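PDB 6PTM: uncharacterized protein from Bacteroides ovatus CL02T12C04, which probably acts as an exo-carrageenase of glycoside hydrolase family 42, releasing sugar units from the ends of carrageenan chains. Local coordinates for residues Asn90-Asn95 with Tyr112-Pro117; Phe195-Asn200 with His231-Lys236; Ile251-Tyr256 with Cys291-Trp296; Trp509-Asp514 with Ser529-Pro534. All coordinates share one frame; numbering follows the deposited sequence.

Interaction 1: residues Asn90-Asn95 with Tyr112-Pro117; sequences NNIDAN and YAKLLP
Ile92, Asn95 and Ala113 carry this junction between two consecutive helices, 92-100 and 109-139, of the N-terminal helical region. The segments come closest where the CA atoms of Asn95 and Ala113 are 5.2 Å apart; the methyl of Ala113 is small enough to allow this. With CG1 of Ile92 beside the backbone N (chi1 -55°), the CG2 branch is turned onto Ala113, its CG2 lying 3.8 Å from Ala113 CB. Asn95 covers the next part of the same methyl, CB to CB 3.9 Å. Its amide then crosses Leu116 at about a right angle, ND2 meeting Leu116 CD2 at 3.8 Å. No direct hydrogen bond crosses between the two segments. The buried Asn95 amide is satisfied on both ends, OD1 by Asn98 and ND2 by Asp88 of the preceding helix. In addition, Asn95 ND2 donates to a water at 2.9 Å, and that water donates to the carbonyl oxygen of Ala113, its oxygen 2.6 Å from Ala113 O.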
loop_
_atom_site.group_PDB
_atom_site.type_symbol
_atom_site.label_atom_id
_atom_site.label_comp_id
_atom_site.label_asym_id
_atom_site.label_seq_id
_atom_site.Cartn_x
_atom_site.Cartn_y
_atom_site.Cartn_z
ATOM N N ASN A 90 -4.423 -1.197 36.678
ATOM C CA ASN A 90 -4.747 -0.063 37.591
ATOM C C ASN A 90 -5.825 0.848 36.998
ATOM O O ASN A 90 -6.255 1.762 37.721
ATOM C CB ASN A 90 -3.526 0.786 37.929
ATOM C CG ASN A 90 -2.564 0.051 38.827
ATOM O OD1 ASN A 90 -2.969 -0.817 39.594
ATOM N ND2 ASN A 90 -1.290 0.377 38.716
ATOM N N ASN A 91 -6.263 0.629 35.762
ATOM C CA ASN A 91 -7.197 1.559 35.081
ATOM C C ASN A 91 -8.269 0.736 34.373
ATOM O O ASN A 91 -8.520 1.025 33.185
ATOM C CB ASN A 91 -6.413 2.500 34.161
ATOM C CG ASN A 91 -5.503 3.435 34.932
ATOM O OD1 ASN A 91 -5.932 4.519 35.320
ATOM N ND2 ASN A 91 -4.269 3.032 35.175
ATOM N N ILE A 92 -8.856 -0.262 35.056
ATOM C CA ILE A 92 -9.878 -1.170 34.446
ATOM C C ILE A 92 -10.976 -0.308 33.803
ATOM O O ILE A 92 -11.466 -0.650 32.666
ATOM C CB ILE A 92 -10.504 -2.162 35.456
ATOM C CG1 ILE A 92 -9.508 -3.046 36.225
ATOM C CG2 ILE A 92 -11.558 -3.008 34.740
ATOM C CD1 ILE A 92 -8.436 -3.678 35.393
ATOM N N ASP A 93 -11.407 0.731 34.531
ATOM C CA ASP A 93 -12.575 1.580 34.162
ATOM C C ASP A 93 -12.284 2.234 32.806
ATOM O O ASP A 93 -13.160 2.216 31.907
ATOM C CB ASP A 93 -12.857 2.618 35.256
ATOM C CG ASP A 93 -13.350 2.042 36.589
ATOM O OD1 ASP A 93 -13.748 0.840 36.637
ATOM O OD2 ASP A 93 -13.343 2.802 37.581
ATOM N N ALA A 94 -11.072 2.747 32.639
ATOM C CA ALA A 94 -10.636 3.364 31.365
ATOM C C ALA A 94 -10.736 2.316 30.249
ATOM O O ALA A 94 -11.261 2.667 29.194
ATOM C CB ALA A 94 -9.271 3.995 31.500
ATOM N N ASN A 95 -10.381 1.042 30.492
ATOM C CA ASN A 95 -10.417 0.013 29.416
ATOM C C ASN A 95 -11.842 -0.456 29.151
ATOM O O ASN A 95 -12.098 -0.899 27.998
ATOM C CB ASN A 95 -9.427 -1.140 29.655
ATOM C CG ASN A 95 -8.010 -0.653 29.428
ATOM O OD1 ASN A 95 -7.770 0.133 28.512
ATOM N ND2 ASN A 95 -7.089 -1.035 30.292
ATOM N N TYR A 112 -13.601 -8.085 29.338
ATOM C CA TYR A 112 -12.412 -7.844 28.476
ATOM C C TYR A 112 -11.432 -6.938 29.208
ATOM O O TYR A 112 -10.260 -7.215 29.162
ATOM C CB TYR A 112 -12.798 -7.299 27.098
ATOM C CG TYR A 112 -13.019 -8.425 26.135
ATOM C CD1 TYR A 112 -14.287 -8.948 25.925
ATOM C CD2 TYR A 112 -11.936 -9.051 25.539
ATOM C CE1 TYR A 112 -14.482 -10.022 25.072
ATOM C CE2 TYR A 112 -12.112 -10.120 24.684
ATOM C CZ TYR A 112 -13.389 -10.600 24.453
ATOM O OH TYR A 112 -13.559 -11.652 23.619
ATOM N N ALA A 113 -11.918 -5.904 29.886
ATOM C CA ALA A 113 -11.063 -4.956 30.613
ATOM C C ALA A 113 -10.386 -5.705 31.773
ATOM O O ALA A 113 -9.168 -5.482 32.026
ATOM C CB ALA A 113 -11.874 -3.783 31.054
ATOM N N LYS A 114 -11.095 -6.653 32.382
ATOM C CA LYS A 114 -10.538 -7.451 33.504
ATOM C C LYS A 114 -9.471 -8.417 32.989
ATOM O O LYS A 114 -8.494 -8.570 33.666
ATOM C CB LYS A 114 -11.656 -8.192 34.236
ATOM C CG LYS A 114 -12.520 -7.294 35.104
ATOM C CD LYS A 114 -13.252 -8.086 36.152
ATOM C CE LYS A 114 -13.974 -7.232 37.169
ATOM N NZ LYS A 114 -15.199 -6.677 36.565
ATOM N N LEU A 115 -9.670 -9.063 31.841
ATOM C CA LEU A 115 -8.758 -10.143 31.380
ATOM C C LEU A 115 -7.561 -9.551 30.603
ATOM O O LEU A 115 -6.550 -10.249 30.499
ATOM C CB LEU A 115 -9.545 -11.178 30.569
ATOM C CG LEU A 115 -10.034 -10.774 29.180
ATOM C CD1 LEU A 115 -8.934 -10.891 28.134
ATOM C CD2 LEU A 115 -11.219 -11.643 28.774
ATOM N N LEU A 116 -7.618 -8.284 30.162
ATOM C CA LEU A 116 -6.581 -7.663 29.290
ATOM C C LEU A 116 -5.192 -7.730 29.926
ATOM O O LEU A 116 -4.238 -8.158 29.256
ATOM C CB LEU A 116 -6.997 -6.226 28.937
ATOM C CG LEU A 116 -5.937 -5.397 28.209
ATOM C CD1 LEU A 116 -5.598 -6.040 26.868
ATOM C CD2 LEU A 116 -6.387 -3.945 28.022
ATOM N N PRO A 117 -4.988 -7.340 31.216
ATOM C CA PRO A 117 -3.645 -7.347 31.791
ATOM C C PRO A 117 -2.972 -8.724 31.751
ATOM O O PRO A 117 -1.828 -8.814 31.322
ATOM C CB PRO A 117 -3.815 -6.801 33.225
ATOM C CG PRO A 117 -5.135 -6.044 33.151
ATOM C CD PRO A 117 -5.985 -6.839 32.174
HETATM O O HOH W 1 -7.794 -3.318 31.903
#

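Interaction 2: residues Phe195-Asn200 with His231-Lys236; sequences FMTNAN and HSNFPK
Thr197, Asn198 and Ala199 meet Asn233, Phe234 and Pro235 in a largely buried contact bridged by water, formed where strand 192-197 ends beside the loop that leaves its parallel neighbour, strand 225-230. The evidence for tight apposition is the backbone approach, with the CA atoms of Ala199 and Pro235 only 4.2 Å apart. Asn198 contributes most: the Pro235 ring lies against its carbonyl, Pro235 CG and CD each 3.5 Å from Asn198 O, while Asn198 CB touches the Phe234 ring at CD1. Water 2 fills the neighbouring position, accepting from Asn198 N at 2.8 Å and from Asn198 ND2 at 3.1 Å. The same water lies 2.8 Å from Asn233 O. Asn198 ND2 also donates to Asn267 OD1, and its amide plane is tilted 46° from the His231 ring, whose ND1 is hydrogen-bonded to Tyr256 OH. On the other flank, CG of Asn233 stands opposite its backbone N (chi1 -172°), which carries the amide across to Ala199; the methyl lies over the amide face, Ala199 CB being 3.6 Å from CG, OD1 and ND2 of Asn233 alike. Thr197 OG1 is held by Asn230. Two parallel strands joined through helix 210-218 make a beta-alpha-beta crossover, and this contact ties the ends of its strands at the C-terminal rim of the (beta/alpha)8 barrel expected for a GH42 enzyme.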
loop_
_atom_site.group_PDB
_atom_site.type_symbol
_atom_site.label_atom_id
_atom_site.label_comp_id
_atom_site.label_asym_id
_atom_site.label_seq_id
_atom_site.Cartn_x
_atom_site.Cartn_y
_atom_site.Cartn_z
ATOM N N PHE A 195 5.372 18.024 11.051
ATOM C CA PHE A 195 3.932 18.226 10.755
ATOM C C PHE A 195 3.706 19.717 10.534
ATOM O O PHE A 195 4.167 20.503 11.342
ATOM C CB PHE A 195 3.076 17.754 11.928
ATOM C CG PHE A 195 1.615 18.077 11.784
ATOM C CD1 PHE A 195 1.079 19.235 12.333
ATOM C CD2 PHE A 195 0.773 17.223 11.096
ATOM C CE1 PHE A 195 -0.272 19.520 12.193
ATOM C CE2 PHE A 195 -0.577 17.498 10.973
ATOM C CZ PHE A 195 -1.093 18.656 11.505
ATOM N N MET A 196 2.997 20.098 9.489
ATOM C CA MET A 196 2.520 21.495 9.372
ATOM C C MET A 196 1.139 21.522 8.722
ATOM O O MET A 196 0.694 20.490 8.207
ATOM C CB MET A 196 3.500 22.346 8.568
ATOM C CG MET A 196 3.769 21.824 7.202
ATOM S SD MET A 196 5.056 22.886 6.531
ATOM C CE MET A 196 5.141 22.161 4.893
ATOM N N THR A 197 0.497 22.686 8.791
ATOM C CA THR A 197 -0.898 22.924 8.383
ATOM C C THR A 197 -0.989 24.330 7.797
ATOM O O THR A 197 -0.242 25.252 8.260
ATOM C CB THR A 197 -1.843 22.694 9.571
ATOM O OG1 THR A 197 -3.141 22.980 9.081
ATOM C CG2 THR A 197 -1.545 23.549 10.783
ATOM N N ASN A 198 -1.894 24.521 6.837
ATOM C CA ASN A 198 -2.149 25.884 6.336
ATOM C C ASN A 198 -2.577 26.805 7.494
ATOM O O ASN A 198 -2.404 27.998 7.355
ATOM C CB ASN A 198 -3.111 25.860 5.164
ATOM C CG ASN A 198 -2.458 25.219 3.962
ATOM O OD1 ASN A 198 -1.522 25.765 3.402
ATOM N ND2 ASN A 198 -2.967 24.084 3.559
ATOM N N ALA A 199 -3.099 26.297 8.608
ATOM C CA ALA A 199 -3.469 27.166 9.760
ATOM C C ALA A 199 -2.207 27.821 10.337
ATOM O O ALA A 199 -2.342 28.793 11.098
ATOM C CB ALA A 199 -4.228 26.399 10.820
ATOM N N ASN A 200 -1.010 27.333 9.997
ATOM C CA ASN A 200 0.254 27.934 10.510
ATOM C C ASN A 200 0.567 29.197 9.717
ATOM O O ASN A 200 1.554 29.881 10.080
ATOM C CB ASN A 200 1.459 26.991 10.427
ATOM C CG ASN A 200 1.323 25.703 11.210
ATOM O OD1 ASN A 200 1.800 24.665 10.758
ATOM N ND2 ASN A 200 0.706 25.767 12.379
ATOM N N HIS A 231 -4.378 19.338 5.623
ATOM C CA HIS A 231 -5.310 20.133 4.778
ATOM C C HIS A 231 -6.708 20.241 5.402
ATOM O O HIS A 231 -7.581 20.803 4.721
ATOM C CB HIS A 231 -5.342 19.564 3.349
ATOM C CG HIS A 231 -4.045 19.707 2.626
ATOM N ND1 HIS A 231 -3.627 20.910 2.119
ATOM C CD2 HIS A 231 -3.066 18.812 2.348
ATOM C CE1 HIS A 231 -2.439 20.747 1.542
ATOM N NE2 HIS A 231 -2.075 19.461 1.662
ATOM N N SER A 232 -6.952 19.704 6.601
ATOM C CA SER A 232 -8.285 19.762 7.259
ATOM C C SER A 232 -8.495 21.098 7.978
ATOM O O SER A 232 -9.636 21.433 8.224
ATOM C CB SER A 232 -8.478 18.629 8.206
ATOM O OG SER A 232 -7.514 18.680 9.222
ATOM N N ASN A 233 -7.423 21.820 8.277
ATOM C CA ASN A 233 -7.445 23.012 9.154
ATOM C C ASN A 233 -6.979 24.195 8.310
ATOM O O ASN A 233 -5.762 24.364 8.138
ATOM C CB ASN A 233 -6.595 22.769 10.412
ATOM C CG ASN A 233 -6.738 23.874 11.448
ATOM O OD1 ASN A 233 -7.462 24.855 11.234
ATOM N ND2 ASN A 233 -6.027 23.750 12.567
ATOM N N PHE A 234 -7.911 24.972 7.770
ATOM C CA PHE A 234 -7.588 26.124 6.911
ATOM C C PHE A 234 -7.729 27.385 7.762
ATOM O O PHE A 234 -8.651 27.484 8.562
ATOM C CB PHE A 234 -8.461 26.032 5.667
ATOM C CG PHE A 234 -8.050 27.010 4.617
ATOM C CD1 PHE A 234 -6.935 26.765 3.830
ATOM C CD2 PHE A 234 -8.766 28.176 4.415
ATOM C CE1 PHE A 234 -6.546 27.676 2.868
ATOM C CE2 PHE A 234 -8.352 29.090 3.458
ATOM C CZ PHE A 234 -7.265 28.828 2.677
ATOM N N PRO A 235 -6.815 28.377 7.679
ATOM C CA PRO A 235 -6.805 29.461 8.675
ATOM C C PRO A 235 -8.069 30.351 8.666
ATOM O O PRO A 235 -8.542 30.729 7.590
ATOM C CB PRO A 235 -5.554 30.271 8.324
ATOM C CG PRO A 235 -5.309 29.954 6.860
ATOM C CD PRO A 235 -5.751 28.507 6.687
ATOM N N LYS A 236 -8.597 30.670 9.858
ATOM C CA LYS A 236 -9.869 31.418 10.019
ATOM C C LYS A 236 -9.757 32.794 9.342
ATOM O O LYS A 236 -10.740 33.240 8.770
ATOM C CB LYS A 236 -10.257 31.531 11.501
ATOM C CG LYS A 236 -10.804 30.240 12.093
ATOM C CD LYS A 236 -12.188 29.880 11.574
ATOM C CE LYS A 236 -12.538 28.416 11.735
ATOM N NZ LYS A 236 -12.448 28.011 13.157
HETATM O O HOH W 2 -4.273 23.141 6.169
#

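Interaction 3: residues Ile251-Tyr256 with Cys291-Trp296; sequences IKYTMY and CNEPHW
The amide of Asn292 sits over the ring of Tyr253, its ND2 placed above the ring centre at a height of 3.1 Å with the two planes 62° apart. Lys252, which follows a cis peptide bond, lays its CG over the opposite face, so the ring is sandwiched between an amide and an aliphatic chain. Asn292 OD1 is hydrogen-bonded to Lys394, which restrains the amide's rotation. Glu293 runs side by side with the tyrosine, pointing the same way, its CB 3.8 Å from Tyr253 CD2. With Tyr253 cut back to an alanine, a gap is likely to open beneath the Asn292 amide, and Glu293 would lose its aromatic neighbour. Water fills in between the segments: water 3 accepts from Tyr253 N at 3.1 Å and lies 2.9 Å from Glu293 O. Water 4 accepts from His295 N, and its oxygen is 3.0 Å from Thr254 OG1. Water 5 links the Trp296 indole to segment 251-256, Trp296 NE1 donating at 2.9 Å while the water donates to Tyr256 O. Thr254 OG1 touches both Cys291 SG at 3.5 Å and Trp296 CZ2 at 3.6 Å; all three residues are buried. An ethanediol bound beside Tyr253 is consistent with a pocket, and an Asn-Glu-Pro sequence closing a barrel strand is consistent with the place, at the end of the fourth strand, where clan GH-A glycosidases, GH42 among them, carry their acid/base glutamate.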
loop_
_atom_site.group_PDB
_atom_site.type_symbol
_atom_site.label_atom_id
_atom_site.label_comp_id
_atom_site.label_asym_id
_atom_site.label_seq_id
_atom_site.Cartn_x
_atom_site.Cartn_y
_atom_site.Cartn_z
ATOM N N ILE A 251 -13.816 16.171 1.129
ATOM C CA ILE A 251 -14.150 15.731 2.512
ATOM C C ILE A 251 -13.406 14.432 2.818
ATOM O O ILE A 251 -13.330 13.563 1.940
ATOM C CB ILE A 251 -15.692 15.591 2.631
ATOM C CG1 ILE A 251 -16.357 16.971 2.529
ATOM C CG2 ILE A 251 -16.096 14.866 3.921
ATOM C CD1 ILE A 251 -17.879 16.938 2.501
ATOM N N LYS A 252 -12.862 14.276 4.051
ATOM C CA LYS A 252 -12.823 15.286 5.118
ATOM C C LYS A 252 -11.415 15.911 5.238
ATOM O O LYS A 252 -11.230 16.834 6.042
ATOM C CB LYS A 252 -13.216 14.671 6.476
ATOM C CG LYS A 252 -12.284 13.567 6.961
ATOM C CD LYS A 252 -12.872 12.694 8.053
ATOM C CE LYS A 252 -12.405 13.086 9.432
ATOM N NZ LYS A 252 -12.678 11.977 10.375
ATOM N N TYR A 253 -10.439 15.449 4.466
ATOM C CA TYR A 253 -9.016 15.787 4.716
ATOM C C TYR A 253 -8.581 17.047 3.962
ATOM O O TYR A 253 -7.543 17.584 4.387
ATOM C CB TYR A 253 -8.145 14.557 4.485
ATOM C CG TYR A 253 -8.403 13.529 5.554
ATOM C CD1 TYR A 253 -8.163 13.829 6.882
ATOM C CD2 TYR A 253 -8.945 12.292 5.248
ATOM C CE1 TYR A 253 -8.437 12.922 7.895
ATOM C CE2 TYR A 253 -9.204 11.362 6.234
ATOM C CZ TYR A 253 -8.946 11.682 7.556
ATOM O OH TYR A 253 -9.196 10.780 8.526
ATOM N N THR A 254 -9.339 17.554 2.980
ATOM C CA THR A 254 -9.041 18.886 2.350
ATOM C C THR A 254 -10.277 19.792 2.491
ATOM O O THR A 254 -11.158 19.775 1.605
ATOM C CB THR A 254 -8.570 18.766 0.889
ATOM O OG1 THR A 254 -7.512 17.819 0.761
ATOM C CG2 THR A 254 -8.099 20.095 0.335
ATOM N N MET A 255 -10.369 20.549 3.580
ATOM C CA MET A 255 -11.625 21.233 3.970
ATOM C C MET A 255 -11.574 22.678 3.447
ATOM O O MET A 255 -11.786 23.649 4.202
ATOM C CB MET A 255 -11.817 21.172 5.488
ATOM C CG MET A 255 -12.135 19.789 5.991
ATOM S SD MET A 255 -13.475 19.036 5.045
ATOM C CE MET A 255 -14.787 20.204 5.431
ATOM N N TYR A 256 -11.264 22.814 2.171
ATOM C CA TYR A 256 -11.219 24.097 1.445
ATOM C C TYR A 256 -11.165 23.760 -0.050
ATOM O O TYR A 256 -10.972 22.599 -0.411
ATOM C CB TYR A 256 -10.061 24.963 1.946
ATOM C CG TYR A 256 -8.664 24.443 1.708
ATOM C CD1 TYR A 256 -7.970 23.725 2.673
ATOM C CD2 TYR A 256 -8.030 24.655 0.496
ATOM C CE1 TYR A 256 -6.681 23.244 2.435
ATOM C CE2 TYR A 256 -6.767 24.141 0.231
ATOM C CZ TYR A 256 -6.061 23.467 1.215
ATOM O OH TYR A 256 -4.784 23.005 0.936
ATOM N N CYS A 291 -0.940 14.922 1.141
ATOM C CA CYS A 291 -2.275 14.882 1.767
ATOM C C CYS A 291 -2.549 13.482 2.331
ATOM O O CYS A 291 -2.227 12.474 1.652
ATOM C CB CYS A 291 -3.368 15.237 0.757
ATOM S SG CYS A 291 -4.980 15.583 1.519
ATOM N N ASN A 292 -3.195 13.460 3.493
ATOM C CA ASN A 292 -3.820 12.294 4.168
ATOM C C ASN A 292 -5.140 11.887 3.472
ATOM O O ASN A 292 -6.116 12.638 3.599
ATOM C CB ASN A 292 -4.107 12.703 5.615
ATOM C CG ASN A 292 -4.594 11.562 6.471
ATOM O OD1 ASN A 292 -3.827 10.909 7.209
ATOM N ND2 ASN A 292 -5.876 11.325 6.374
ATOM N N GLU A 293 -5.205 10.696 2.873
ATOM C CA GLU A 293 -6.441 10.053 2.331
ATOM C C GLU A 293 -7.269 11.090 1.587
ATOM O O GLU A 293 -8.433 11.337 1.922
ATOM C CB GLU A 293 -7.289 9.409 3.428
ATOM C CG GLU A 293 -6.581 8.242 4.112
ATOM C CD GLU A 293 -7.520 7.310 4.869
ATOM O OE1 GLU A 293 -8.618 7.778 5.252
ATOM O OE2 GLU A 293 -7.150 6.144 5.068
ATOM N N PRO A 294 -6.671 11.786 0.604
ATOM C CA PRO A 294 -7.434 12.718 -0.228
ATOM C C PRO A 294 -8.521 12.001 -1.046
ATOM O O PRO A 294 -8.346 10.822 -1.441
ATOM C CB PRO A 294 -6.355 13.306 -1.152
ATOM C CG PRO A 294 -5.403 12.161 -1.290
ATOM C CD PRO A 294 -5.277 11.649 0.138
ATOM N N HIS A 295 -9.641 12.707 -1.235
ATOM C CA HIS A 295 -10.731 12.325 -2.153
ATOM C C HIS A 295 -11.713 13.487 -2.224
ATOM O O HIS A 295 -11.847 14.245 -1.205
ATOM C CB HIS A 295 -11.368 10.969 -1.788
ATOM C CG HIS A 295 -11.526 10.692 -0.319
ATOM N ND1 HIS A 295 -12.628 11.094 0.387
ATOM C CD2 HIS A 295 -10.762 9.983 0.554
ATOM C CE1 HIS A 295 -12.518 10.707 1.645
ATOM N NE2 HIS A 295 -11.395 9.995 1.777
ATOM N N TRP A 296 -12.283 13.638 -3.416
ATOM C CA TRP A 296 -13.242 14.695 -3.807
ATOM C C TRP A 296 -14.487 14.030 -4.376
ATOM O O TRP A 296 -14.869 14.341 -5.535
ATOM C CB TRP A 296 -12.574 15.659 -4.790
ATOM C CG TRP A 296 -11.569 16.557 -4.131
ATOM C CD1 TRP A 296 -11.789 17.831 -3.702
ATOM C CD2 TRP A 296 -10.203 16.258 -3.789
ATOM N NE1 TRP A 296 -10.660 18.356 -3.146
ATOM C CE2 TRP A 296 -9.660 17.431 -3.212
ATOM C CE3 TRP A 296 -9.371 15.156 -3.984
ATOM C CZ2 TRP A 296 -8.347 17.509 -2.770
ATOM C CZ3 TRP A 296 -8.066 15.231 -3.554
ATOM C CH2 TRP A 296 -7.563 16.389 -2.948
HETATM O O HOH W 3 -10.466 13.360 2.203
HETATM O O HOH W 4 -9.219 15.495 0.030
HETATM O O HOH W 5 -11.207 21.132 -2.597
#

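Interaction 4: residues Trp509-Asp514 with Ser529-Pro534; sequences WCRRED and SNNHQP
Asn531 O is gripped by two nitrogens of Arg511, NE at 2.8 Å (N-H...O angle 155°) and NH2 at 3.0 Å. Both reach it from the same face of its carbonyl plane, while the oxygen itself lies in the guanidinium plane. A bend at chi2 (-89°) brings the arginine end alongside Asn531, the two side chains sliding past each other in opposite directions. The asparagine's OD1 answers by accepting from Arg511 N at 3.1 Å, the donor above the amide plane, and weakly from Cys510 N. These bonds pin together two parts of the long loop that follows strand 503-506, the last strand of the (beta/alpha)8 barrel. Arg511 NH2 also forms salt bridges with Asp88 and Glu120 of the N-terminal helices; a leucine in place of Arg511 would probably cost both carboxylates this positive partner and Asn531 O two donors. His532 turns its ring edge to the guanidinium, CD2 lying 3.3 Å from Arg511 NH2. Asn531 ND2, in turn, donates to Ser529 OG at 2.9 Å.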
loop_
_atom_site.group_PDB
_atom_site.type_symbol
_atom_site.label_atom_id
_atom_site.label_comp_id
_atom_site.label_asym_id
_atom_site.label_seq_id
_atom_site.Cartn_x
_atom_site.Cartn_y
_atom_site.Cartn_z
ATOM N N TRP A 509 0.516 3.521 17.350
ATOM C CA TRP A 509 1.068 3.446 18.725
ATOM C C TRP A 509 0.489 4.605 19.526
ATOM O O TRP A 509 1.167 5.635 19.708
ATOM C CB TRP A 509 2.586 3.443 18.702
ATOM C CG TRP A 509 3.252 3.073 19.997
ATOM C CD1 TRP A 509 3.125 3.666 21.224
ATOM C CD2 TRP A 509 4.251 2.047 20.149
ATOM N NE1 TRP A 509 3.970 3.070 22.130
ATOM C CE2 TRP A 509 4.681 2.084 21.498
ATOM C CE3 TRP A 509 4.820 1.112 19.266
ATOM C CZ2 TRP A 509 5.654 1.213 21.981
ATOM C CZ3 TRP A 509 5.778 0.249 19.749
ATOM C CH2 TRP A 509 6.188 0.307 21.086
ATOM N N CYS A 510 -0.764 4.431 19.922
ATOM C CA CYS A 510 -1.552 5.460 20.636
ATOM C C CYS A 510 -1.214 5.436 22.135
ATOM O O CYS A 510 -1.556 6.416 22.796
ATOM C CB CYS A 510 -3.042 5.250 20.408
ATOM S SG CYS A 510 -4.000 6.734 20.793
ATOM N N ARG A 511 -0.576 4.369 22.641
ATOM C CA ARG A 511 -0.054 4.285 24.035
ATOM C C ARG A 511 0.914 5.435 24.325
ATOM O O ARG A 511 1.831 5.682 23.520
ATOM C CB ARG A 511 0.698 2.971 24.246
ATOM C CG ARG A 511 -0.199 1.746 24.333
ATOM C CD ARG A 511 -0.645 1.462 25.775
ATOM N NE ARG A 511 -1.163 0.100 25.866
ATOM C CZ ARG A 511 -1.704 -0.452 26.949
ATOM N NH1 ARG A 511 -1.824 0.243 28.066
ATOM N NH2 ARG A 511 -2.058 -1.725 26.919
ATOM N N ARG A 512 0.743 6.093 25.466
ATOM C CA ARG A 512 1.722 7.083 25.977
ATOM C C ARG A 512 2.758 6.295 26.781
ATOM O O ARG A 512 2.517 5.072 27.049
ATOM C CB ARG A 512 1.039 8.194 26.798
ATOM C CG ARG A 512 -0.052 8.977 26.073
ATOM C CD ARG A 512 0.388 9.680 24.780
ATOM N NE ARG A 512 0.504 8.800 23.607
ATOM C CZ ARG A 512 1.073 9.104 22.425
ATOM N NH1 ARG A 512 1.572 10.315 22.204
ATOM N NH2 ARG A 512 1.145 8.172 21.474
ATOM N N GLU A 513 3.859 6.948 27.168
ATOM C CA GLU A 513 4.946 6.280 27.935
ATOM C C GLU A 513 4.380 5.655 29.223
ATOM O O GLU A 513 4.835 4.538 29.590
ATOM C CB GLU A 513 6.074 7.269 28.232
ATOM C CG GLU A 513 7.357 6.594 28.706
ATOM C CD GLU A 513 8.475 7.545 29.104
ATOM O OE1 GLU A 513 8.343 8.755 28.853
ATOM O OE2 GLU A 513 9.476 7.070 29.649
ATOM N N ASP A 514 3.382 6.293 29.853
ATOM C CA ASP A 514 2.806 5.843 31.159
ATOM C C ASP A 514 1.822 4.662 30.972
ATOM O O ASP A 514 1.449 4.024 32.006
ATOM C CB ASP A 514 2.241 7.029 31.965
ATOM C CG ASP A 514 0.939 7.641 31.478
ATOM O OD1 ASP A 514 0.354 7.145 30.499
ATOM O OD2 ASP A 514 0.532 8.640 32.067
ATOM N N SER A 529 -6.402 -3.393 19.424
ATOM C CA SER A 529 -5.378 -3.007 18.422
ATOM C C SER A 529 -4.012 -3.470 18.963
ATOM O O SER A 529 -3.937 -4.055 20.119
ATOM C CB SER A 529 -5.419 -1.503 18.141
ATOM O OG SER A 529 -4.885 -0.722 19.222
ATOM N N ASN A 530 -2.956 -3.175 18.206
ATOM C CA ASN A 530 -1.565 -3.558 18.542
ATOM C C ASN A 530 -1.221 -2.998 19.919
ATOM O O ASN A 530 -0.353 -3.604 20.561
ATOM C CB ASN A 530 -0.564 -3.146 17.457
ATOM C CG ASN A 530 -0.572 -1.673 17.148
ATOM O OD1 ASN A 530 -1.258 -1.256 16.208
ATOM N ND2 ASN A 530 0.149 -0.900 17.951
ATOM N N ASN A 531 -1.887 -1.918 20.345
ATOM C CA ASN A 531 -1.644 -1.267 21.658
ATOM C C ASN A 531 -1.927 -2.263 22.807
ATOM O O ASN A 531 -1.506 -1.967 23.959
ATOM C CB ASN A 531 -2.443 0.020 21.793
ATOM C CG ASN A 531 -2.002 1.045 20.776
ATOM O OD1 ASN A 531 -0.986 1.739 20.990
ATOM N ND2 ASN A 531 -2.796 1.195 19.724
ATOM N N HIS A 532 -2.586 -3.391 22.515
ATOM C CA HIS A 532 -2.885 -4.485 23.475
ATOM C C HIS A 532 -2.249 -5.819 23.061
ATOM O O HIS A 532 -2.675 -6.879 23.611
ATOM C CB HIS A 532 -4.416 -4.645 23.608
ATOM C CG HIS A 532 -5.066 -3.431 24.180
ATOM N ND1 HIS A 532 -6.397 -3.139 24.004
ATOM C CD2 HIS A 532 -4.566 -2.455 24.970
ATOM C CE1 HIS A 532 -6.681 -2.020 24.653
ATOM N NE2 HIS A 532 -5.573 -1.578 25.248
ATOM N N GLN A 533 -1.278 -5.830 22.152
ATOM C CA GLN A 533 -0.811 -7.117 21.540
ATOM C C GLN A 533 0.714 -7.151 21.443
ATOM O O GLN A 533 1.303 -6.879 20.385
ATOM C CB GLN A 533 -1.422 -7.314 20.159
ATOM C CG GLN A 533 -2.937 -7.318 20.134
ATOM C CD GLN A 533 -3.466 -7.175 18.728
ATOM O OE1 GLN A 533 -2.918 -6.402 17.922
ATOM N NE2 GLN A 533 -4.539 -7.914 18.434
ATOM N N PRO A 534 1.392 -7.561 22.538
ATOM C CA PRO A 534 2.859 -7.602 22.566
ATOM C C PRO A 534 3.483 -8.425 21.427
ATOM O O PRO A 534 4.489 -8.015 20.954
ATOM C CB PRO A 534 3.196 -8.222 23.931
ATOM C CG PRO A 534 1.957 -7.953 24.767
ATOM C CD PRO A 534 0.790 -8.023 23.798
#

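Overall arrangement
The four contacts follow one another in series along the chain, none nesting in or crossing another. Interaction 1 closes a 16-residue connection that leads from helix 92-100 into helix 109-139. Interaction 2 closes the crossover from strand 192-197 to strand 225-230, and interaction 3 then joins the loop before helix 261-278 to the end of strand 288-292. These two touch: His231 O meets Met255 N at 3.0 Å, and both contacts sit at the ends of adjacent parallel strands, 192-197, 225-230 and 288-292. Interaction 4 closes the loop ahead of helix 534-549 and returns to the N-terminal helices, His532 NE2 packing on Leu116 CD2 of interaction 1 at 3.7 Å. The two pairs stay apart, interactions 3 and 4 coming no nearer than about 13 Å between nearest atoms.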